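Local coordinates for sensor protein (PDB 3O5Y), which probably uses ATP to phosphorylate a protein histidine in two-component signalling, this chain being the GAF domain of the sensor kinase, at residues G45-L49 with Y88-L92; I55-L61 with N82-K86; Y62-D67 with R108-S113; F73-T77 with Q119-S123; Y103-V109 with A138-E142. Numbering follows the deposited sequence.

Interaction 1. Residues G45-L49 with Y88-L92; sequences GSHSL and YLAIL
Residues 45-49 form an irregular loop that passes the end of helix 86-90 in the opposite sense: Ser48 CA lies 5.7 Å from Tyr88 CA, and Ser46 CA lies 7.0 Å from Leu92 CA. The loop is tightened by His47 N to Gly45 O (3.2 Å), the helical side by Leu92 N to Leu89 O (3.0 Å). Leu49, in the mt rotamer, swings its end onto the ring of Tyr88 (chi1 m). Its CD2 sits 3.8 Å from the ring centroid, 5° off the normal, a CH-pi contact. Ser48, chi1 t, sets its OG at the ring edge, 3.9 Å from Tyr88 CD2, while its CB meets Ile91 CG2 (3.9 Å; Ile91 tt). In this GAF domain the contact joins the connection between strands 35-42 and 54-55 to helix 86-90, beside an acetate ion about 4 Å from the side chain of Leu49. Farther along, mt Leu92 fits beneath the loop backbone, with CD1 3.9 Å from Ser46 O and CD2 4.1 Å from His47 N. The p rotamer of Ser46 turns OG to Pro43 O, and Arg25 NH2 binds Ser46 O; His47, also p, directs its CB away from the helix.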
# COMPACT_ATOMS: atom_id res chain seq x y z
N GLY A 45 2.83 -5.79 -14.34
CA GLY A 45 3.01 -7.24 -14.28
C GLY A 45 3.15 -7.85 -12.89
O GLY A 45 2.84 -9.04 -12.69
N SER A 46 3.57 -7.03 -11.92
CA SER A 46 4.20 -7.53 -10.69
C SER A 46 3.29 -7.73 -9.48
O SER A 46 3.25 -6.90 -8.57
CB SER A 46 5.39 -6.65 -10.31
OG SER A 46 4.92 -5.41 -9.83
N HIS A 47 2.58 -8.85 -9.50
CA HIS A 47 1.85 -9.33 -8.34
C HIS A 47 1.89 -10.86 -8.36
O HIS A 47 1.94 -11.47 -9.43
CB HIS A 47 0.41 -8.83 -8.34
CG HIS A 47 -0.31 -9.02 -9.64
ND1 HIS A 47 -0.69 -7.97 -10.44
CD2 HIS A 47 -0.72 -10.15 -10.28
CE1 HIS A 47 -1.31 -8.43 -11.52
NE2 HIS A 47 -1.34 -9.75 -11.44
N SER A 48 1.91 -11.47 -7.18
CA SER A 48 1.73 -12.91 -7.09
C SER A 48 0.25 -13.23 -6.90
O SER A 48 -0.23 -14.25 -7.40
CB SER A 48 2.56 -13.51 -5.96
OG SER A 48 2.64 -14.93 -6.10
N LEU A 49 -0.45 -12.36 -6.18
CA LEU A 49 -1.89 -12.46 -5.99
C LEU A 49 -2.62 -11.83 -7.16
O LEU A 49 -2.24 -10.76 -7.63
CB LEU A 49 -2.34 -11.77 -4.69
CG LEU A 49 -1.83 -12.28 -3.34
CD1 LEU A 49 -2.19 -11.31 -2.24
CD2 LEU A 49 -2.39 -13.65 -3.02
N TYR A 88 4.31 -13.09 -0.57
CA TYR A 88 3.79 -12.56 -1.84
C TYR A 88 4.55 -11.31 -2.22
O TYR A 88 4.58 -10.93 -3.38
CB TYR A 88 2.28 -12.32 -1.77
CG TYR A 88 1.48 -13.59 -1.52
CD1 TYR A 88 0.71 -13.73 -0.38
CD2 TYR A 88 1.53 -14.66 -2.42
CE1 TYR A 88 0.00 -14.89 -0.13
CE2 TYR A 88 0.83 -15.83 -2.18
CZ TYR A 88 0.07 -15.94 -1.03
OH TYR A 88 -0.63 -17.10 -0.78
N LEU A 89 5.18 -10.68 -1.23
CA LEU A 89 6.06 -9.55 -1.45
C LEU A 89 7.49 -10.00 -1.70
O LEU A 89 8.14 -9.51 -2.63
CB LEU A 89 5.99 -8.56 -0.28
CG LEU A 89 4.65 -7.87 0.05
CD1 LEU A 89 4.70 -7.11 1.38
CD2 LEU A 89 4.20 -6.94 -1.09
N ALA A 90 8.00 -10.93 -0.89
CA ALA A 90 9.39 -11.39 -1.02
C ALA A 90 9.67 -11.94 -2.42
O ALA A 90 10.78 -11.77 -2.96
CB ALA A 90 9.73 -12.45 0.02
N ILE A 91 8.65 -12.56 -3.01
CA ILE A 91 8.79 -13.24 -4.28
C ILE A 91 9.01 -12.25 -5.41
O ILE A 91 9.48 -12.62 -6.48
CB ILE A 91 7.56 -14.14 -4.57
CG1 ILE A 91 7.92 -15.22 -5.60
CG2 ILE A 91 6.33 -13.31 -4.97
CD1 ILE A 91 6.83 -16.27 -5.81
N LEU A 92 8.67 -10.99 -5.15
CA LEU A 92 8.85 -9.90 -6.10
C LEU A 92 10.21 -9.20 -5.90
O LEU A 92 10.43 -8.09 -6.39
CB LEU A 92 7.71 -8.89 -5.94
CG LEU A 92 6.29 -9.44 -6.10
CD1 LEU A 92 5.27 -8.42 -5.64
CD2 LEU A 92 5.99 -9.93 -7.53

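Interaction 2. Residues I55-L61 with N82-K86; sequences IPKEQSL and NFYEK
Tyr84, chi1 t, lays its ring over the pyrrolidine of Pro56: Pro56 CG is 3.7 Å from the ring centroid, 9° off the normal, a CH-pi contact, and Pro56 CD comes to 3.6 Å from Tyr84 CE1. Ile55 CG2 adds an apolar touch 4.2 Å from Tyr84 CD1. Beyond the proline the chain makes a type II turn from Lys57 to Ser60, with Glu58 at -60/127, Gln59 at 60/23 and Ser60 N bonded to Lys57 O (3.1 Å). The two loops then run in the same sense, with CA atoms 5.1 Å apart for Gln59 and Phe83 and 5.0 Å for Ser60 and Tyr84. Tyr84 N donates to Gln59 O at 2.7 Å. These loops lead into helices 61-68 and 86-90 of the GAF fold, and the carboxylate of Glu85 (chi1 m, chi2 p) is directed at the N-terminus of the first helix. Its OE2 accepts from OG of the N-cap residue Ser60 at 2.6 Å and OE1 from Leu61 N at 2.8 Å; OE2 also takes the NH of Tyr62. Ser60 OG, chi1 t, itself caps Trp63 N. On the inner side, Leu61 directs its CB toward 82-86, where it lies 3.7 Å from CD1 of Phe83 (chi1 p), and Leu61 CD1 stands 4.1 Å from the Phe83 ring centroid, 24° off the normal, in a second CH-pi contact.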
# COMPACT_ATOMS: atom_id res chain seq x y z
N ILE A 55 -7.61 -10.03 1.13
CA ILE A 55 -6.60 -10.15 2.17
C ILE A 55 -7.31 -10.48 3.48
O ILE A 55 -8.14 -9.69 3.95
CB ILE A 55 -5.80 -8.84 2.31
CG1 ILE A 55 -5.29 -8.36 0.94
CG2 ILE A 55 -4.70 -8.97 3.38
CD1 ILE A 55 -4.32 -9.31 0.19
N PRO A 56 -7.03 -11.67 4.04
CA PRO A 56 -7.61 -12.08 5.32
C PRO A 56 -6.99 -11.27 6.44
O PRO A 56 -5.86 -10.79 6.30
CB PRO A 56 -7.18 -13.55 5.44
CG PRO A 56 -5.96 -13.65 4.60
CD PRO A 56 -6.20 -12.74 3.45
N LYS A 57 -7.72 -11.13 7.54
CA LYS A 57 -7.27 -10.36 8.68
C LYS A 57 -6.16 -11.07 9.45
O LYS A 57 -5.21 -10.42 9.90
CB LYS A 57 -8.44 -10.03 9.62
CG LYS A 57 -9.46 -9.08 9.00
CD LYS A 57 -10.39 -8.47 10.04
CE LYS A 57 -11.56 -7.79 9.34
NZ LYS A 57 -12.40 -6.93 10.22
N GLU A 58 -6.27 -12.38 9.62
CA GLU A 58 -5.31 -13.09 10.47
C GLU A 58 -3.87 -12.93 9.96
O GLU A 58 -3.58 -13.17 8.79
CB GLU A 58 -5.70 -14.57 10.61
CG GLU A 58 -4.95 -15.31 11.71
CD GLU A 58 -5.39 -14.93 13.13
OE1 GLU A 58 -4.59 -15.10 14.09
OE2 GLU A 58 -6.52 -14.45 13.29
N GLN A 59 -2.99 -12.50 10.85
CA GLN A 59 -1.57 -12.34 10.57
C GLN A 59 -1.30 -11.35 9.44
O GLN A 59 -0.23 -11.41 8.81
CB GLN A 59 -0.94 -13.70 10.24
CG GLN A 59 -0.62 -14.54 11.47
CD GLN A 59 -0.04 -15.91 11.12
OE1 GLN A 59 0.66 -16.08 10.10
NE2 GLN A 59 -0.31 -16.89 11.98
N SER A 60 -2.24 -10.44 9.20
CA SER A 60 -2.11 -9.52 8.06
C SER A 60 -1.46 -8.17 8.41
O SER A 60 -1.97 -7.42 9.25
CB SER A 60 -3.46 -9.29 7.39
OG SER A 60 -3.39 -8.15 6.54
N LEU A 61 -0.35 -7.86 7.74
CA LEU A 61 0.35 -6.58 7.97
C LEU A 61 -0.57 -5.43 7.54
O LEU A 61 -0.69 -4.43 8.26
CB LEU A 61 1.66 -6.52 7.19
CG LEU A 61 2.85 -5.73 7.75
CD1 LEU A 61 3.83 -5.35 6.65
CD2 LEU A 61 2.45 -4.50 8.46
N ASN A 82 7.01 -13.32 10.26
CA ASN A 82 6.13 -13.68 9.17
C ASN A 82 4.79 -12.95 9.28
O ASN A 82 4.36 -12.56 10.37
CB ASN A 82 5.92 -15.21 9.09
CG ASN A 82 5.25 -15.66 7.77
OD1 ASN A 82 5.64 -15.22 6.67
ND2 ASN A 82 4.23 -16.54 7.87
N PHE A 83 4.17 -12.73 8.13
CA PHE A 83 2.84 -12.16 8.04
C PHE A 83 2.24 -12.61 6.73
O PHE A 83 2.96 -13.10 5.85
CB PHE A 83 2.85 -10.62 8.19
CG PHE A 83 3.92 -9.92 7.37
CD1 PHE A 83 3.63 -9.42 6.10
CD2 PHE A 83 5.21 -9.75 7.89
CE1 PHE A 83 4.61 -8.76 5.36
CE2 PHE A 83 6.20 -9.10 7.15
CZ PHE A 83 5.91 -8.61 5.89
N TYR A 84 0.93 -12.49 6.59
CA TYR A 84 0.25 -13.07 5.46
C TYR A 84 0.82 -12.57 4.14
O TYR A 84 0.99 -13.35 3.21
CB TYR A 84 -1.26 -12.82 5.51
CG TYR A 84 -1.95 -13.26 4.26
CD1 TYR A 84 -2.25 -12.35 3.24
CD2 TYR A 84 -2.26 -14.60 4.06
CE1 TYR A 84 -2.87 -12.78 2.06
CE2 TYR A 84 -2.87 -15.03 2.91
CZ TYR A 84 -3.18 -14.12 1.91
OH TYR A 84 -3.79 -14.58 0.76
N GLU A 85 1.12 -11.28 4.06
CA GLU A 85 1.54 -10.70 2.78
C GLU A 85 2.99 -11.02 2.40
O GLU A 85 3.38 -10.87 1.24
CB GLU A 85 1.34 -9.18 2.79
CG GLU A 85 -0.10 -8.75 3.02
CD GLU A 85 -0.51 -8.65 4.48
OE1 GLU A 85 0.18 -9.21 5.37
OE2 GLU A 85 -1.55 -8.02 4.75
N LYS A 86 3.77 -11.48 3.37
CA LYS A 86 5.22 -11.56 3.22
C LYS A 86 5.69 -12.38 2.02
O LYS A 86 6.41 -11.86 1.17
CB LYS A 86 5.87 -12.06 4.51
CG LYS A 86 7.38 -12.13 4.43
CD LYS A 86 8.02 -12.12 5.81
CE LYS A 86 9.47 -12.57 5.71
NZ LYS A 86 10.33 -11.98 6.78

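Interaction 3. Residues Y62-D67 with R108-S113; sequences YWSALD and RVGVLS. With ACT (acetate ion), chain C.
Helix 61-68 packs on the antiparallel sheet of the GAF fold, on the face opposite helix 124-142, and here, beside a bound acetate, it crosses strand 108-116. The axes of 62-67 and 108-113 approach to 8.9 Å at 130°; the CA of Tyr62 is 6.7 Å from that of Val111, and the CA of Leu66 7.2 Å from that of Arg108. A classic beta bulge, Val109 and Gly110 opposite Ile102, lies within the strand. Val111 (chi1 t) fills the middle: CG1 lies over the Tyr62 ring, 4.0 Å from Tyr62 CG, and CG2 is 3.6 Å from CG of Leu66 (mt). Leu66 CD2 reaches Gly110 O at 3.4 Å. At the outer end Arg108, chi1 m, lays its guanidinium over Leu66 CB and against the edge of Trp63 (Arg108 NH2 to Trp63 CZ3 3.8 Å), and bridges to Asp67, NH1 to OD1 2.7 Å. Trp63 NE1 itself serves Ile55 O. At the inner end Tyr62, chi1 m, hydrogen-bonds through OH to Ser113 OG (2.7 Å) and donates to acetate OXT (2.7 Å). Ser27 and Arg25 also bind this acetate, probably taken from the crystallisation liquor, so hydroxyls and a positive charge meet, consistent with a small anion site.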
# COMPACT_ATOMS: atom_id res chain seq x y z
N TYR A 62 -1.21 -5.58 6.38
CA TYR A 62 -2.09 -4.54 5.86
C TYR A 62 -3.27 -4.24 6.81
O TYR A 62 -3.57 -3.07 7.08
CB TYR A 62 -2.59 -4.89 4.45
CG TYR A 62 -1.52 -5.04 3.36
CD1 TYR A 62 -1.84 -5.56 2.10
CD2 TYR A 62 -0.19 -4.70 3.60
CE1 TYR A 62 -0.89 -5.69 1.11
CE2 TYR A 62 0.78 -4.84 2.61
CZ TYR A 62 0.43 -5.32 1.36
OH TYR A 62 1.39 -5.46 0.38
N TRP A 63 -3.93 -5.27 7.34
CA TRP A 63 -5.01 -5.06 8.30
C TRP A 63 -4.50 -4.47 9.61
O TRP A 63 -5.22 -3.73 10.29
CB TRP A 63 -5.76 -6.35 8.59
CG TRP A 63 -6.85 -6.58 7.63
CD1 TRP A 63 -6.85 -7.46 6.60
CD2 TRP A 63 -8.10 -5.89 7.58
NE1 TRP A 63 -8.04 -7.40 5.92
CE2 TRP A 63 -8.82 -6.44 6.49
CE3 TRP A 63 -8.69 -4.88 8.35
CZ2 TRP A 63 -10.12 -6.02 6.16
CZ3 TRP A 63 -9.96 -4.45 8.02
CH2 TRP A 63 -10.67 -5.03 6.93
N SER A 64 -3.26 -4.79 9.96
CA SER A 64 -2.68 -4.27 11.17
C SER A 64 -2.53 -2.74 11.07
O SER A 64 -2.79 -2.03 12.04
CB SER A 64 -1.35 -4.97 11.42
OG SER A 64 -0.77 -4.49 12.61
N ALA A 65 -2.14 -2.25 9.90
CA ALA A 65 -2.03 -0.82 9.64
C ALA A 65 -3.40 -0.15 9.71
O ALA A 65 -3.55 0.92 10.29
CB ALA A 65 -1.39 -0.58 8.29
N LEU A 66 -4.40 -0.80 9.11
CA LEU A 66 -5.76 -0.31 9.15
C LEU A 66 -6.33 -0.30 10.56
O LEU A 66 -6.98 0.68 10.94
CB LEU A 66 -6.67 -1.13 8.23
CG LEU A 66 -6.71 -0.83 6.74
CD1 LEU A 66 -7.55 -1.88 6.06
CD2 LEU A 66 -7.28 0.56 6.46
N ASP A 67 -6.12 -1.38 11.32
CA ASP A 67 -6.67 -1.46 12.68
C ASP A 67 -6.02 -0.43 13.60
O ASP A 67 -6.71 0.23 14.37
CB ASP A 67 -6.54 -2.87 13.28
CG ASP A 67 -7.43 -3.91 12.59
OD1 ASP A 67 -8.50 -3.55 12.03
OD2 ASP A 67 -7.07 -5.12 12.61
N ARG A 108 -12.33 4.08 6.82
CA ARG A 108 -11.16 3.48 6.21
C ARG A 108 -11.50 3.23 4.77
O ARG A 108 -12.61 2.80 4.45
CB ARG A 108 -10.83 2.15 6.85
CG ARG A 108 -10.61 2.22 8.32
CD ARG A 108 -11.34 1.07 8.94
NE ARG A 108 -10.49 0.39 9.90
CZ ARG A 108 -10.69 -0.86 10.31
NH1 ARG A 108 -9.85 -1.40 11.19
NH2 ARG A 108 -11.72 -1.56 9.83
N VAL A 109 -10.53 3.48 3.90
CA VAL A 109 -10.73 3.47 2.47
C VAL A 109 -9.91 2.36 1.82
O VAL A 109 -10.35 1.72 0.87
CB VAL A 109 -10.37 4.86 1.89
CG1 VAL A 109 -10.04 4.80 0.40
CG2 VAL A 109 -11.49 5.83 2.13
N GLY A 110 -8.70 2.13 2.33
CA GLY A 110 -7.83 1.14 1.71
C GLY A 110 -6.44 1.15 2.28
O GLY A 110 -6.22 1.63 3.40
N VAL A 111 -5.50 0.60 1.53
CA VAL A 111 -4.12 0.51 1.96
C VAL A 111 -3.21 0.82 0.78
O VAL A 111 -3.50 0.43 -0.36
CB VAL A 111 -3.79 -0.89 2.57
CG1 VAL A 111 -2.27 -1.12 2.73
CG2 VAL A 111 -4.48 -1.06 3.91
N LEU A 112 -2.14 1.57 1.06
CA LEU A 112 -1.05 1.75 0.09
C LEU A 112 0.19 1.01 0.58
O LEU A 112 0.65 1.22 1.71
CB LEU A 112 -0.75 3.23 -0.13
CG LEU A 112 0.21 3.58 -1.28
CD1 LEU A 112 -0.50 3.35 -2.60
CD2 LEU A 112 0.63 5.02 -1.20
N SER A 113 0.74 0.16 -0.28
CA SER A 113 1.88 -0.67 0.06
C SER A 113 3.05 -0.31 -0.83
O SER A 113 2.97 -0.47 -2.05
CB SER A 113 1.50 -2.14 -0.17
OG SER A 113 2.52 -2.98 0.31
C ACT C . 0.45 -7.40 -2.47
O ACT C . 0.38 -8.32 -1.60
OXT ACT C . 0.51 -6.20 -2.08
CH3 ACT C . 0.46 -7.76 -3.92

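Interaction 4. Residues F73-T77 with Q119-S123; sequences FRSLT and QIDWS
At the edge of the GAF sheet, outermost strand 72-75 and the turn after it face the loop that leads into helix 124-142. The two segments run nearly antiparallel, their end-to-end directions 171° apart, yet their backbones stay well separated: Phe73 CA is 9.0 Å from Trp122 CA, and Ser75 CA is 7.7 Å from Gln119 CA. Side chains therefore make the contact. The aromatic part pairs Phe73 (chi1 t) with Trp122 (chi1 m) rim to rim, with Phe73 CE1 3.8 Å from Trp122 CD1. The Phe73 ring and the five-membered ring of Trp122 have centroids 5.8 Å apart and planes at 72°, neither lying over the other's face. Trp122 also packs on Leu127 and Leu130 of the helix and makes a cation-pi contact with Arg116, while Ser123, the N-cap, bonds through OG to Asp126 N. The polar part belongs to Gln119, whose CB points at the strand and whose chi1 (-94°) and chi2 (-132°) lie between wells. Its OE1 stands at the rim of the Phe73 ring, 4.3 Å from Phe73 CZ. Its NE2 comes to 3.2 Å from OG1 of Thr77 (chi1 p), and donates a very short hydrogen bond of 2.4 Å to OG of Ser75 (chi1 t).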
# COMPACT_ATOMS: atom_id res chain seq x y z
N PHE A 73 6.20 0.23 9.01
CA PHE A 73 7.33 -0.17 8.22
C PHE A 73 7.84 -1.56 8.64
O PHE A 73 8.01 -1.84 9.81
CB PHE A 73 8.46 0.83 8.36
CG PHE A 73 9.72 0.38 7.71
CD1 PHE A 73 9.88 0.49 6.33
CD2 PHE A 73 10.74 -0.22 8.46
CE1 PHE A 73 11.05 0.06 5.71
CE2 PHE A 73 11.91 -0.65 7.87
CZ PHE A 73 12.08 -0.52 6.49
N ARG A 74 8.12 -2.40 7.65
CA ARG A 74 8.66 -3.71 7.93
C ARG A 74 9.75 -4.10 6.96
O ARG A 74 9.58 -4.05 5.75
CB ARG A 74 7.56 -4.77 7.95
CG ARG A 74 7.67 -5.72 9.12
CD ARG A 74 6.98 -5.20 10.41
NE ARG A 74 6.05 -6.23 10.86
CZ ARG A 74 5.03 -6.05 11.69
NH1 ARG A 74 4.24 -7.07 11.99
NH2 ARG A 74 4.81 -4.85 12.23
N SER A 75 10.88 -4.46 7.53
CA SER A 75 11.96 -5.12 6.82
C SER A 75 11.52 -6.55 6.47
O SER A 75 10.93 -7.25 7.30
CB SER A 75 13.19 -5.15 7.74
OG SER A 75 14.39 -5.19 7.01
N LEU A 76 11.78 -6.98 5.24
CA LEU A 76 11.34 -8.30 4.79
C LEU A 76 12.43 -9.36 5.00
O LEU A 76 12.29 -10.50 4.57
CB LEU A 76 10.93 -8.24 3.32
CG LEU A 76 9.47 -8.22 2.85
CD1 LEU A 76 8.55 -7.52 3.81
CD2 LEU A 76 9.37 -7.58 1.48
N THR A 77 13.51 -8.97 5.66
CA THR A 77 14.66 -9.86 5.81
C THR A 77 14.71 -10.49 7.19
O THR A 77 15.54 -11.37 7.41
CB THR A 77 15.98 -9.12 5.62
OG1 THR A 77 16.08 -8.09 6.62
CG2 THR A 77 16.08 -8.52 4.23
N GLN A 119 17.34 -2.19 0.71
CA GLN A 119 16.92 -1.77 2.03
C GLN A 119 17.48 -0.41 2.39
O GLN A 119 18.46 -0.30 3.12
CB GLN A 119 17.28 -2.81 3.08
CG GLN A 119 16.17 -3.80 3.35
CD GLN A 119 15.90 -3.98 4.84
OE1 GLN A 119 15.47 -3.05 5.54
NE2 GLN A 119 16.14 -5.20 5.32
N ILE A 120 16.82 0.62 1.87
CA ILE A 120 17.23 2.01 2.06
C ILE A 120 16.17 2.66 2.94
O ILE A 120 14.99 2.60 2.63
CB ILE A 120 17.39 2.71 0.68
CG1 ILE A 120 18.59 2.10 -0.08
CG2 ILE A 120 17.54 4.22 0.82
CD1 ILE A 120 18.54 2.27 -1.57
N ASP A 121 16.58 3.26 4.04
CA ASP A 121 15.65 3.89 4.97
C ASP A 121 14.73 4.92 4.31
O ASP A 121 15.11 5.61 3.37
CB ASP A 121 16.40 4.62 6.09
CG ASP A 121 17.28 3.69 6.91
OD1 ASP A 121 16.97 2.49 7.01
OD2 ASP A 121 18.27 4.19 7.48
N TRP A 122 13.52 5.00 4.83
CA TRP A 122 12.60 6.04 4.46
C TRP A 122 12.96 7.31 5.23
O TRP A 122 13.06 7.29 6.44
CB TRP A 122 11.18 5.58 4.79
CG TRP A 122 10.68 4.62 3.74
CD1 TRP A 122 10.70 3.27 3.79
CD2 TRP A 122 10.13 4.97 2.46
NE1 TRP A 122 10.18 2.74 2.63
CE2 TRP A 122 9.82 3.76 1.80
CE3 TRP A 122 9.87 6.18 1.81
CZ2 TRP A 122 9.26 3.73 0.52
CZ3 TRP A 122 9.32 6.15 0.54
CH2 TRP A 122 9.02 4.93 -0.08
N SER A 123 13.18 8.42 4.53
CA SER A 123 13.44 9.68 5.22
C SER A 123 12.14 10.28 5.76
O SER A 123 11.05 9.89 5.35
CB SER A 123 14.12 10.67 4.27
OG SER A 123 13.22 11.01 3.22

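Interaction 5. Residues Y103-V109 with A138-E142; sequences YSKNKRV and AVSIE
Ala138 fits its CB under the start of the turn, 3.3 Å from Tyr103 O and 3.8 Å from Ser104 N; here the backbones come closest, with the CA atoms of Ser104 and Ala138 5.2 Å apart. Its carbonyl O lies 4.1 Å from Val109 CG2 and accepts from Glu142 N (3.1 Å), the i to i+4 bond of helix 124-142. One turn on from Ala138, Ile141 (mt) places CG2 3.7 Å from CG1 of Val109 (chi1 t), and also touches Phe28 of strand 25-32. The segment 103-109 is the reversal of the beta hairpin formed by strands 96-103 and 108-116 of the GAF sheet, so the contact ties the hairpin tip to the C-terminal end of the helix. The tip closes with Ser104 N to Lys107 O (2.8 Å), and Ser104 (chi1 p) makes an ST turn and ST motif, its OG accepting from Asn106 N (3.0 Å) and Lys107 N (3.1 Å). Glu142 comes last, its chi1 and chi2 both t and chi3 at 90°. OE2 receives the hydroxyl of Ser104 (OG at 2.5 Å) and meets Lys107 CG at 3.3 Å, while OE1 accepts from ND2 of Asn106 (chi1 m) at 3.1 Å.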
# COMPACT_ATOMS: atom_id res chain seq x y z
N TYR A 103 -7.23 6.42 5.04
CA TYR A 103 -8.53 6.75 5.62
C TYR A 103 -8.97 8.19 5.49
O TYR A 103 -8.15 9.10 5.47
CB TYR A 103 -8.71 6.23 7.05
CG TYR A 103 -7.73 6.67 8.11
CD1 TYR A 103 -8.17 7.39 9.23
CD2 TYR A 103 -6.38 6.32 8.05
CE1 TYR A 103 -7.27 7.78 10.27
CE2 TYR A 103 -5.47 6.71 9.06
CZ TYR A 103 -5.92 7.44 10.16
OH TYR A 103 -5.03 7.82 11.15
N SER A 104 -10.28 8.38 5.39
CA SER A 104 -10.87 9.71 5.34
C SER A 104 -11.42 10.07 6.71
O SER A 104 -11.32 9.30 7.66
CB SER A 104 -12.01 9.70 4.35
OG SER A 104 -13.12 9.10 4.97
N LYS A 105 -12.04 11.24 6.79
CA LYS A 105 -12.66 11.68 8.04
C LYS A 105 -13.79 10.74 8.48
O LYS A 105 -14.12 10.67 9.65
CB LYS A 105 -13.18 13.10 7.89
CG LYS A 105 -14.26 13.22 6.84
CD LYS A 105 -14.87 14.57 6.82
CE LYS A 105 -16.18 14.53 6.05
NZ LYS A 105 -16.77 15.85 6.13
N ASN A 106 -14.40 10.04 7.51
CA ASN A 106 -15.55 9.17 7.78
C ASN A 106 -15.19 7.71 7.98
O ASN A 106 -15.72 7.07 8.89
CB ASN A 106 -16.56 9.22 6.64
CG ASN A 106 -17.24 10.55 6.53
OD1 ASN A 106 -17.71 11.13 7.52
ND2 ASN A 106 -17.30 11.07 5.30
N LYS A 107 -14.33 7.18 7.11
CA LYS A 107 -14.08 5.72 7.08
C LYS A 107 -12.67 5.34 6.61
O LYS A 107 -11.92 6.17 6.08
CB LYS A 107 -15.10 5.04 6.16
CG LYS A 107 -14.93 5.45 4.69
CD LYS A 107 -15.93 4.74 3.77
CE LYS A 107 -15.76 5.23 2.34
NZ LYS A 107 -16.15 4.14 1.39
N ARG A 108 -12.33 4.08 6.82
CA ARG A 108 -11.16 3.48 6.21
C ARG A 108 -11.50 3.23 4.77
O ARG A 108 -12.61 2.80 4.45
CB ARG A 108 -10.83 2.15 6.85
CG ARG A 108 -10.61 2.22 8.32
CD ARG A 108 -11.34 1.07 8.94
NE ARG A 108 -10.49 0.39 9.90
CZ ARG A 108 -10.69 -0.86 10.31
NH1 ARG A 108 -9.85 -1.40 11.19
NH2 ARG A 108 -11.72 -1.56 9.83
N VAL A 109 -10.53 3.48 3.90
CA VAL A 109 -10.73 3.47 2.47
C VAL A 109 -9.91 2.36 1.82
O VAL A 109 -10.35 1.72 0.87
CB VAL A 109 -10.37 4.86 1.89
CG1 VAL A 109 -10.04 4.80 0.40
CG2 VAL A 109 -11.49 5.83 2.13
N ALA A 138 -7.47 9.72 -0.01
CA ALA A 138 -8.64 9.16 0.66
C ALA A 138 -9.90 9.99 0.40
O ALA A 138 -10.98 9.42 0.22
CB ALA A 138 -8.39 9.04 2.14
N VAL A 139 -9.76 11.32 0.40
CA VAL A 139 -10.88 12.19 0.09
C VAL A 139 -11.37 11.98 -1.36
O VAL A 139 -12.57 11.80 -1.60
CB VAL A 139 -10.55 13.68 0.32
CG1 VAL A 139 -11.74 14.56 -0.09
CG2 VAL A 139 -10.13 13.94 1.77
N SER A 140 -10.41 11.96 -2.29
CA SER A 140 -10.67 11.80 -3.71
C SER A 140 -11.35 10.47 -4.02
O SER A 140 -12.22 10.41 -4.88
CB SER A 140 -9.35 11.89 -4.49
OG SER A 140 -8.76 13.18 -4.36
N ILE A 141 -10.93 9.40 -3.34
CA ILE A 141 -11.51 8.08 -3.58
C ILE A 141 -12.93 8.03 -3.04
O ILE A 141 -13.83 7.48 -3.67
CB ILE A 141 -10.65 6.95 -2.95
CG1 ILE A 141 -9.35 6.79 -3.72
CG2 ILE A 141 -11.40 5.62 -2.93
CD1 ILE A 141 -8.37 5.83 -3.08
N GLU A 142 -13.12 8.63 -1.86
CA GLU A 142 -14.40 8.63 -1.19
C GLU A 142 -15.42 9.39 -2.03
O GLU A 142 -16.58 9.00 -2.12
CB GLU A 142 -14.26 9.27 0.20
CG GLU A 142 -15.48 9.07 1.08
CD GLU A 142 -15.20 9.36 2.54
OE1 GLU A 142 -15.36 10.52 2.97
OE2 GLU A 142 -14.84 8.41 3.26

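All five contacts lie in one GAF domain. Interaction 3 is the most central, joining helix 61-68 to strand 108-116; interaction 5 takes the same strand at its hairpin end, centres about 12 Å away, and carries it to helix 124-142 on the sheet's other face. Interaction 2, about 11 Å from interaction 3, touches it through Glu85 with Tyr62 and Ile55 with Trp63. Interactions 1 and 5 lie on opposite sides of the chain's centre, about 27 Å between centres, as do 4 and 5, about 26 Å. Along the chain, interaction 3 crosses the other four, so early and late segments interlock. Tyr62 binds the acetate, with the Leu49 and Glu85 side chains about 4 and 5 Å away.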